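Local structure of N-(5'-phosphoribosyl)anthranilate isomerase (Thermococcus kodakarensis, 5LHF) at residues A[61-64]-A[65-68]; A[141-144]-A[145-149]; A[194-197]-A[198-202]. The protein catalyses the isomerisation of N-(5-phosphoribosyl)anthranilate to 1-(2-carboxyphenylamino)-1-deoxyribulose 5-phosphate, the third step of tryptophan biosynthesis from chorismate. All blocks are in the same frame, centred on the assembly; numbering follows the deposited sequence.

Contact 1. Residues A[61-64]-A[65-68]; sequences MKTF and PEWA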
loop_
_atom_site.group_PDB
_atom_site.type_symbol
_atom_site.label_atom_id
_atom_site.label_comp_id
_atom_site.label_asym_id
_atom_site.label_seq_id
_atom_site.Cartn_x
_atom_site.Cartn_y
_atom_site.Cartn_z
ATOM N N MET A 61 -0.969 -1.707 13.357
ATOM C CA MET A 61 -0.390 -1.451 14.669
ATOM C C MET A 61 -0.235 0.044 14.903
ATOM O O MET A 61 0.138 0.794 13.998
ATOM C CB MET A 61 0.965 -2.146 14.797
ATOM C CG MET A 61 0.841 -3.603 15.151
ATOM S SD MET A 61 2.431 -4.421 15.186
ATOM C CE MET A 61 3.016 -4.288 13.494
ATOM N N LYS A 62 -0.537 0.468 16.130
ATOM C CA LYS A 62 -0.657 1.880 16.466
ATOM C C LYS A 62 0.538 2.444 17.226
ATOM O O LYS A 62 0.782 3.652 17.143
ATOM C CB LYS A 62 -1.929 2.110 17.300
ATOM C CG LYS A 62 -3.203 1.555 16.670
ATOM C CD LYS A 62 -4.436 1.838 17.521
ATOM C CE LYS A 62 -4.696 3.334 17.644
ATOM N NZ LYS A 62 -4.957 3.987 16.329
ATOM N N THR A 63 1.294 1.612 17.943
ATOM C CA THR A 63 2.284 2.096 18.892
ATOM C C THR A 63 3.690 1.634 18.527
ATOM O O THR A 63 3.882 0.601 17.878
ATOM C CB THR A 63 1.957 1.647 20.332
ATOM O OG1 THR A 63 2.290 0.261 20.513
ATOM C CG2 THR A 63 0.493 1.847 20.634
ATOM N N PHE A 64 4.675 2.422 18.958
ATOM C CA PHE A 64 6.067 2.072 18.692
ATOM C C PHE A 64 6.442 0.687 19.217
ATOM O O PHE A 64 7.087 -0.077 18.478
ATOM C CB PHE A 64 6.984 3.151 19.276
ATOM C CG PHE A 64 8.448 2.844 19.114
ATOM C CD1 PHE A 64 9.139 2.142 20.095
ATOM C CD2 PHE A 64 9.130 3.267 17.987
ATOM C CE1 PHE A 64 10.478 1.858 19.951
ATOM C CE2 PHE A 64 10.464 2.986 17.827
ATOM C CZ PHE A 64 11.145 2.276 18.817
ATOM N N PRO A 65 6.106 0.299 20.450
ATOM C CA PRO A 65 6.587 -1.010 20.933
ATOM C C PRO A 65 6.053 -2.179 20.128
ATOM O O PRO A 65 6.755 -3.175 19.940
ATOM C CB PRO A 65 6.093 -1.049 22.389
ATOM C CG PRO A 65 5.920 0.369 22.760
ATOM C CD PRO A 65 5.459 1.069 21.522
ATOM N N GLU A 66 4.801 -2.093 19.683
ATOM C CA GLU A 66 4.249 -3.097 18.783
ATOM C C GLU A 66 5.067 -3.199 17.501
ATOM O O GLU A 66 5.469 -4.291 17.082
ATOM C CB GLU A 66 2.804 -2.739 18.470
ATOM C CG GLU A 66 1.881 -2.846 19.659
ATOM C CD GLU A 66 0.480 -2.419 19.319
ATOM O OE1 GLU A 66 0.216 -1.197 19.294
ATOM O OE2 GLU A 66 -0.346 -3.311 19.049
ATOM N N TRP A 67 5.313 -2.065 16.852
ATOM C CA TRP A 67 6.104 -2.100 15.623
ATOM C C TRP A 67 7.515 -2.601 15.876
ATOM O O TRP A 67 8.042 -3.398 15.092
ATOM C CB TRP A 67 6.140 -0.716 14.979
ATOM C CG TRP A 67 4.995 -0.503 14.078
ATOM C CD1 TRP A 67 3.868 0.244 14.330
ATOM C CD2 TRP A 67 4.831 -1.042 12.753
ATOM N NE1 TRP A 67 3.027 0.205 13.235
ATOM C CE2 TRP A 67 3.589 -0.585 12.265
ATOM C CE3 TRP A 67 5.617 -1.864 11.937
ATOM C CZ2 TRP A 67 3.116 -0.920 10.991
ATOM C CZ3 TRP A 67 5.139 -2.214 10.686
ATOM C CH2 TRP A 67 3.903 -1.730 10.220
ATOM N N ALA A 68 8.155 -2.122 16.947
ATOM C CA ALA A 68 9.522 -2.534 17.240
ATOM C C ALA A 68 9.617 -4.039 17.435
ATOM O O ALA A 68 10.540 -4.685 16.930
ATOM C CB ALA A 68 10.032 -1.805 18.488
HETATM O O HOH W 1 -2.541 -1.677 17.583
#

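Contact 2. Residues A[141-144]-A[145-149]; sequences SGRR and HDYRV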
loop_
_atom_site.group_PDB
_atom_site.type_symbol
_atom_site.label_atom_id
_atom_site.label_comp_id
_atom_site.label_asym_id
_atom_site.label_seq_id
_atom_site.Cartn_x
_atom_site.Cartn_y
_atom_site.Cartn_z
ATOM N N SER A 141 -20.444 5.447 -3.940
ATOM C CA SER A 141 -20.521 6.608 -4.822
ATOM C C SER A 141 -19.425 7.630 -4.534
ATOM O O SER A 141 -19.044 8.394 -5.430
ATOM C CB SER A 141 -21.895 7.262 -4.699
ATOM O OG SER A 141 -22.085 7.798 -3.399
ATOM N N GLY A 142 -18.915 7.673 -3.300
ATOM C CA GLY A 142 -17.843 8.593 -2.948
ATOM C C GLY A 142 -16.506 8.283 -3.594
ATOM O O GLY A 142 -15.567 9.075 -3.454
ATOM N N ARG A 143 -16.398 7.156 -4.292
ATOM C CA ARG A 143 -15.116 6.767 -4.866
ATOM C C ARG A 143 -14.657 7.763 -5.927
ATOM O O ARG A 143 -13.465 8.083 -6.012
ATOM C CB ARG A 143 -15.225 5.357 -5.439
ATOM C CG ARG A 143 -13.932 4.792 -5.930
ATOM C CD ARG A 143 -14.060 3.295 -6.148
ATOM N NE ARG A 143 -12.830 2.780 -6.727
ATOM C CZ ARG A 143 -11.775 2.410 -6.017
ATOM N NH1 ARG A 143 -11.804 2.467 -4.681
ATOM N NH2 ARG A 143 -10.697 1.974 -6.650
ATOM N N ARG A 144 -15.589 8.274 -6.738
ATOM C CA ARG A 144 -15.225 9.287 -7.724
ATOM C C ARG A 144 -14.675 10.536 -7.043
ATOM O O ARG A 144 -13.704 11.139 -7.516
ATOM C CB ARG A 144 -16.432 9.627 -8.601
ATOM C CG ARG A 144 -16.680 8.621 -9.723
ATOM C CD ARG A 144 -17.942 8.938 -10.521
ATOM N NE ARG A 144 -17.769 10.059 -11.446
ATOM C CZ ARG A 144 -17.442 9.928 -12.729
ATOM N NH1 ARG A 144 -17.247 8.722 -13.246
ATOM N NH2 ARG A 144 -17.308 11.004 -13.496
ATOM N N HIS A 145 -15.289 10.935 -5.928
ATOM C CA HIS A 145 -14.761 12.033 -5.127
ATOM C C HIS A 145 -13.354 11.727 -4.634
ATOM O O HIS A 145 -12.493 12.615 -4.588
ATOM C CB HIS A 145 -15.698 12.293 -3.950
ATOM C CG HIS A 145 -15.078 13.071 -2.830
ATOM N ND1 HIS A 145 -14.275 12.490 -1.871
ATOM C CD2 HIS A 145 -15.166 14.382 -2.502
ATOM C CE1 HIS A 145 -13.882 13.412 -1.012
ATOM N NE2 HIS A 145 -14.409 14.569 -1.372
ATOM N N ASP A 146 -13.107 10.479 -4.235
ATOM C CA ASP A 146 -11.786 10.114 -3.736
ATOM C C ASP A 146 -10.729 10.234 -4.827
ATOM O O ASP A 146 -9.609 10.680 -4.560
ATOM C CB ASP A 146 -11.813 8.703 -3.153
ATOM C CG ASP A 146 -12.703 8.591 -1.923
ATOM O OD1 ASP A 146 -13.255 9.619 -1.484
ATOM O OD2 ASP A 146 -12.834 7.467 -1.390
ATOM N N TYR A 147 -11.066 9.848 -6.062
ATOM C CA TYR A 147 -10.131 10.035 -7.171
ATOM C C TYR A 147 -9.822 11.514 -7.403
ATOM O O TYR A 147 -8.678 11.881 -7.697
ATOM C CB TYR A 147 -10.690 9.423 -8.458
ATOM C CG TYR A 147 -10.700 7.906 -8.549
ATOM C CD1 TYR A 147 -10.041 7.104 -7.623
ATOM C CD2 TYR A 147 -11.388 7.276 -9.581
ATOM C CE1 TYR A 147 -10.071 5.708 -7.735
ATOM C CE2 TYR A 147 -11.419 5.892 -9.697
ATOM C CZ TYR A 147 -10.770 5.118 -8.782
ATOM O OH TYR A 147 -10.822 3.749 -8.931
ATOM N N ARG A 148 -10.832 12.380 -7.300
ATOM C CA ARG A 148 -10.588 13.806 -7.518
ATOM C C ARG A 148 -9.645 14.375 -6.470
ATOM O O ARG A 148 -8.787 15.211 -6.783
ATOM C CB ARG A 148 -11.904 14.580 -7.506
ATOM C CG ARG A 148 -12.796 14.275 -8.663
ATOM C CD ARG A 148 -14.196 14.755 -8.378
ATOM N NE ARG A 148 -15.196 14.017 -9.134
ATOM C CZ ARG A 148 -15.464 14.218 -10.417
ATOM N NH1 ARG A 148 -14.803 15.134 -11.101
ATOM N NH2 ARG A 148 -16.394 13.500 -11.013
ATOM N N VAL A 149 -9.804 13.951 -5.213
ATOM C CA VAL A 149 -8.870 14.359 -4.169
ATOM C C VAL A 149 -7.475 13.840 -4.485
ATOM O O VAL A 149 -6.488 14.586 -4.440
ATOM C CB VAL A 149 -9.352 13.859 -2.796
ATOM C CG1 VAL A 149 -8.296 14.138 -1.723
ATOM C CG2 VAL A 149 -10.693 14.495 -2.432
HETATM O O HOH W 2 -18.222 11.179 -5.536
#

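Contact 3. Residues A[194-197]-A[198-202]; sequences KDRV and LIEAF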
loop_
_atom_site.group_PDB
_atom_site.type_symbol
_atom_site.label_atom_id
_atom_site.label_comp_id
_atom_site.label_asym_id
_atom_site.label_seq_id
_atom_site.Cartn_x
_atom_site.Cartn_y
_atom_site.Cartn_z
ATOM N N LYS A 194 -3.617 -15.361 -4.811
ATOM C CA LYS A 194 -3.004 -14.593 -5.897
ATOM C C LYS A 194 -3.010 -15.424 -7.177
ATOM O O LYS A 194 -2.580 -16.582 -7.180
ATOM C CB LYS A 194 -1.577 -14.174 -5.541
ATOM C CG LYS A 194 -1.449 -13.288 -4.320
ATOM C CD LYS A 194 -2.407 -12.112 -4.316
ATOM C CE LYS A 194 -2.279 -11.370 -2.984
ATOM N NZ LYS A 194 -3.418 -10.486 -2.651
ATOM N N ASP A 195 -3.521 -14.838 -8.261
ATOM C CA ASP A 195 -3.861 -15.582 -9.477
ATOM C C ASP A 195 -3.113 -15.023 -10.686
ATOM O O ASP A 195 -3.206 -13.824 -10.973
ATOM C CB ASP A 195 -5.367 -15.526 -9.720
ATOM C CG ASP A 195 -5.793 -16.264 -10.983
ATOM O OD1 ASP A 195 -5.938 -17.501 -10.932
ATOM O OD2 ASP A 195 -5.976 -15.606 -12.025
ATOM N N ARG A 196 -2.410 -15.903 -11.412
ATOM C CA ARG A 196 -1.519 -15.439 -12.482
ATOM C C ARG A 196 -2.294 -14.750 -13.600
ATOM O O ARG A 196 -1.843 -13.736 -14.145
ATOM C CB ARG A 196 -0.704 -16.606 -13.050
ATOM C CG ARG A 196 0.370 -16.177 -14.064
ATOM C CD ARG A 196 -0.103 -16.240 -15.520
ATOM N NE ARG A 196 -0.575 -17.574 -15.885
ATOM C CZ ARG A 196 -1.142 -17.877 -17.047
ATOM N NH1 ARG A 196 -1.305 -16.943 -17.976
ATOM N NH2 ARG A 196 -1.542 -19.118 -17.282
ATOM N N VAL A 197 -3.460 -15.281 -13.963
ATOM C CA VAL A 197 -4.187 -14.687 -15.080
ATOM C C VAL A 197 -4.750 -13.324 -14.696
ATOM O O VAL A 197 -4.700 -12.372 -15.490
ATOM C CB VAL A 197 -5.279 -15.645 -15.580
ATOM C CG1 VAL A 197 -6.296 -14.888 -16.431
ATOM C CG2 VAL A 197 -4.646 -16.793 -16.374
ATOM N N LEU A 198 -5.248 -13.181 -13.457
ATOM C CA LEU A 198 -5.690 -11.867 -12.983
ATOM C C LEU A 198 -4.530 -10.882 -12.909
ATOM O O LEU A 198 -4.687 -9.701 -13.254
ATOM C CB LEU A 198 -6.361 -11.983 -11.613
ATOM C CG LEU A 198 -7.673 -12.761 -11.620
ATOM C CD1 LEU A 198 -8.290 -12.720 -10.229
ATOM C CD2 LEU A 198 -8.641 -12.202 -12.684
ATOM N N ILE A 199 -3.365 -11.330 -12.434
ATOM C CA ILE A 199 -2.213 -10.437 -12.369
ATOM C C ILE A 199 -1.805 -9.989 -13.770
ATOM O O ILE A 199 -1.509 -8.809 -13.996
ATOM C CB ILE A 199 -1.040 -11.093 -11.605
ATOM C CG1 ILE A 199 -1.397 -11.226 -10.117
ATOM C CG2 ILE A 199 0.221 -10.234 -11.750
ATOM C CD1 ILE A 199 -0.425 -12.129 -9.295
ATOM N N GLU A 200 -1.785 -10.911 -14.735
ATOM C CA GLU A 200 -1.394 -10.513 -16.086
ATOM C C GLU A 200 -2.397 -9.537 -16.687
ATOM O O GLU A 200 -2.017 -8.628 -17.434
ATOM C CB GLU A 200 -1.210 -11.745 -16.963
ATOM C CG GLU A 200 0.007 -12.531 -16.527
ATOM C CD GLU A 200 0.428 -13.604 -17.516
ATOM O OE1 GLU A 200 -0.434 -14.102 -18.273
ATOM O OE2 GLU A 200 1.625 -13.956 -17.514
ATOM N N ALA A 201 -3.685 -9.708 -16.375
ATOM C CA ALA A 201 -4.680 -8.762 -16.880
ATOM C C ALA A 201 -4.477 -7.388 -16.265
ATOM O O ALA A 201 -4.637 -6.369 -16.949
ATOM C CB ALA A 201 -6.094 -9.267 -16.592
ATOM N N PHE A 202 -4.152 -7.347 -14.965
ATOM C CA PHE A 202 -3.859 -6.089 -14.283
ATOM C C PHE A 202 -2.621 -5.419 -14.873
ATOM O O PHE A 202 -2.634 -4.224 -15.200
ATOM C CB PHE A 202 -3.669 -6.373 -12.784
ATOM C CG PHE A 202 -3.571 -5.141 -11.932
ATOM C CD1 PHE A 202 -2.335 -4.571 -11.651
ATOM C CD2 PHE A 202 -4.713 -4.572 -11.385
ATOM C CE1 PHE A 202 -2.245 -3.462 -10.849
ATOM C CE2 PHE A 202 -4.626 -3.444 -10.579
ATOM C CZ PHE A 202 -3.397 -2.891 -10.320
#

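Contact 1. Residues A[61-64]-A[65-68]
Met61 reaches over the indole of Trp67, six residues on. Its CB starts above one face of the ring, 3.5 Å from Trp67 NE1. CG lies beside the Glu66 side chain, and SD crosses that chain, 3.7 Å from Glu66 CB. The sulfur stands above the five-membered ring, a Met-aromatic contact. A bend at the last torsion (chi3 -63°) then brings the methyl over the rest of the indole, and CE rests 3.8 Å from the centroid of the Trp67 six-membered ring, a CH-pi contact almost straight above the face. The backbone of the same methionine holds the ring from another direction: Trp67 NE1 donates to Met61 O at 3.0 Å, approaching from above the carbonyl plane and not on a lone pair. Met61 O also has Ser83 OG as a partner, while Trp67 packs on Leu93 and, towards the barrel, on Ile79 and Val81.

This is the entry to helix 64-74 of the TIM barrel, where the loop after strand 55-59 turns into the helix with Thr63 at the N-cap. Trp67 N meets Thr63 O nearly straight (171°), and Ala68 N donates to Phe64 O at 2.8 Å. Glu66 reaches back, extended beyond CG, to the residue at the cap. Its OE1 accepts from Thr63 OG1 at 2.8 Å through the lone pair anti to the other oxygen, and takes a weak bond from Thr63 N at 3.3 Å. Glu66 OE2 receives a bond from a water that itself accepts from Lys62 N. Phe64 turns the other way: with CG anti to the backbone N (chi1 177°), its ring passes Ala68, CE1 lying 4.0 Å from Ala68 CB, and meets Arg92 in a cation-pi contact.

Contact 2. Residues A[141-144]-A[145-149]
The opening turn of helix 143-156, in the beta-alpha-beta unit between strands 132-136 and 160-162, is tied by Asp146 N donating to Gly142 O (2.9 Å) and by the next backbone bonds, Tyr147 N to Arg143 O and Arg148 N to Arg144 O. A water joins Ser141 O to His145 N. Arg143, swung opposite its backbone N (chi1 -174°), runs extended to the hydroxyl of Tyr147. NH2 gives a weak, bent bond to Tyr147 OH at 2.9 Å, and Tyr147 CE1 lies over one face of the guanidinium, whose plane is turned 70° from the ring. The stronger partners of this arginine are carbonyls, Gly163 O for NH2 and Gly138 O for NH1. The ring of Tyr147 meets Trp176 edge-to-face.

His145 and Asp146 form a straight His-carboxylate bond: ND1 points in the ring plane at Asp146 OD1, 3.1 Å away. The other oxygen, Asp146 OD2, accepts from Gly138 N and pairs with Arg109. An alanine in place of Asp146 would probably leave Arg109 without its charged mate and the His145 ring without the acceptor that fixes its rotation. Where both are exposed, Arg144 NH2 and Arg148 NH2 stand 3.6 Å apart, like charges one turn apart, with Trp176 beside both chains. Arg143 and Asp146 tie the helix start to Gly138 in the loop after strand 132-136, within one beta-alpha-beta crossover of the TIM barrel.

Contact 3. Residues A[194-197]-A[198-202]
Asp195 OD2 takes the backbone N-H of Leu198 at 2.9 Å, on its anti side and 15° out of the carboxylate plane, while Asp195 O accepts from Ile199 N. A chi1 of 179° places CG beside the carbonyl carbon and lays the carboxylate over the first turn of the helix, where OD2 also lies 3.3 Å from Leu198 CG. The next residue, Arg196, pairs one turn along with Glu200: NH1 forms a salt bridge with Glu200 OE1 (3.0 Å). The oxygen lies in the guanidinium plane, yet the nitrogen comes from above the carboxylate, the two planes being 73° apart. The aliphatic part also touches: Arg196 CD lies 3.3 Å from Glu200 CD, and Val197 CG2 sits over the middle of the guanidinium face.

Asp195 is thus the N-cap of helix 196-207, the last helix of the TIM barrel, following the antiparallel pair 189-190 and 193-194. Arg190 in that pair forms a salt bridge with Asp195 OD1, holding the carboxylate from its other oxygen. Glu200 OE2 is hydrogen-bonded to Tyr23 OH, and Ile199 packs on Tyr23 and Leu19. Lys194 sends NZ to a salt bridge with Glu189 and a hydrogen bond to Cys9 O.

In the fold
Along the chain the three contacts come strictly in series; each lies within one continuous stretch, so none nests in or crosses another. Contact 1 leads from strand 55-59 into helix 64-74. Contact 2 begins helix 143-156, after strand 132-136 and before strand 160-162. Contact 3 follows the antiparallel pair 189-190 and 193-194 and opens the final helix, 196-207. All three are helix starts in the outer layer of one closed eight-stranded barrel, each centred about 18 Å from the centre of the chain. Contacts 1 and 3 lie on opposite sides of that centre, while contacts 2 and 3 come within about 9 Å at their nearest atoms without touching.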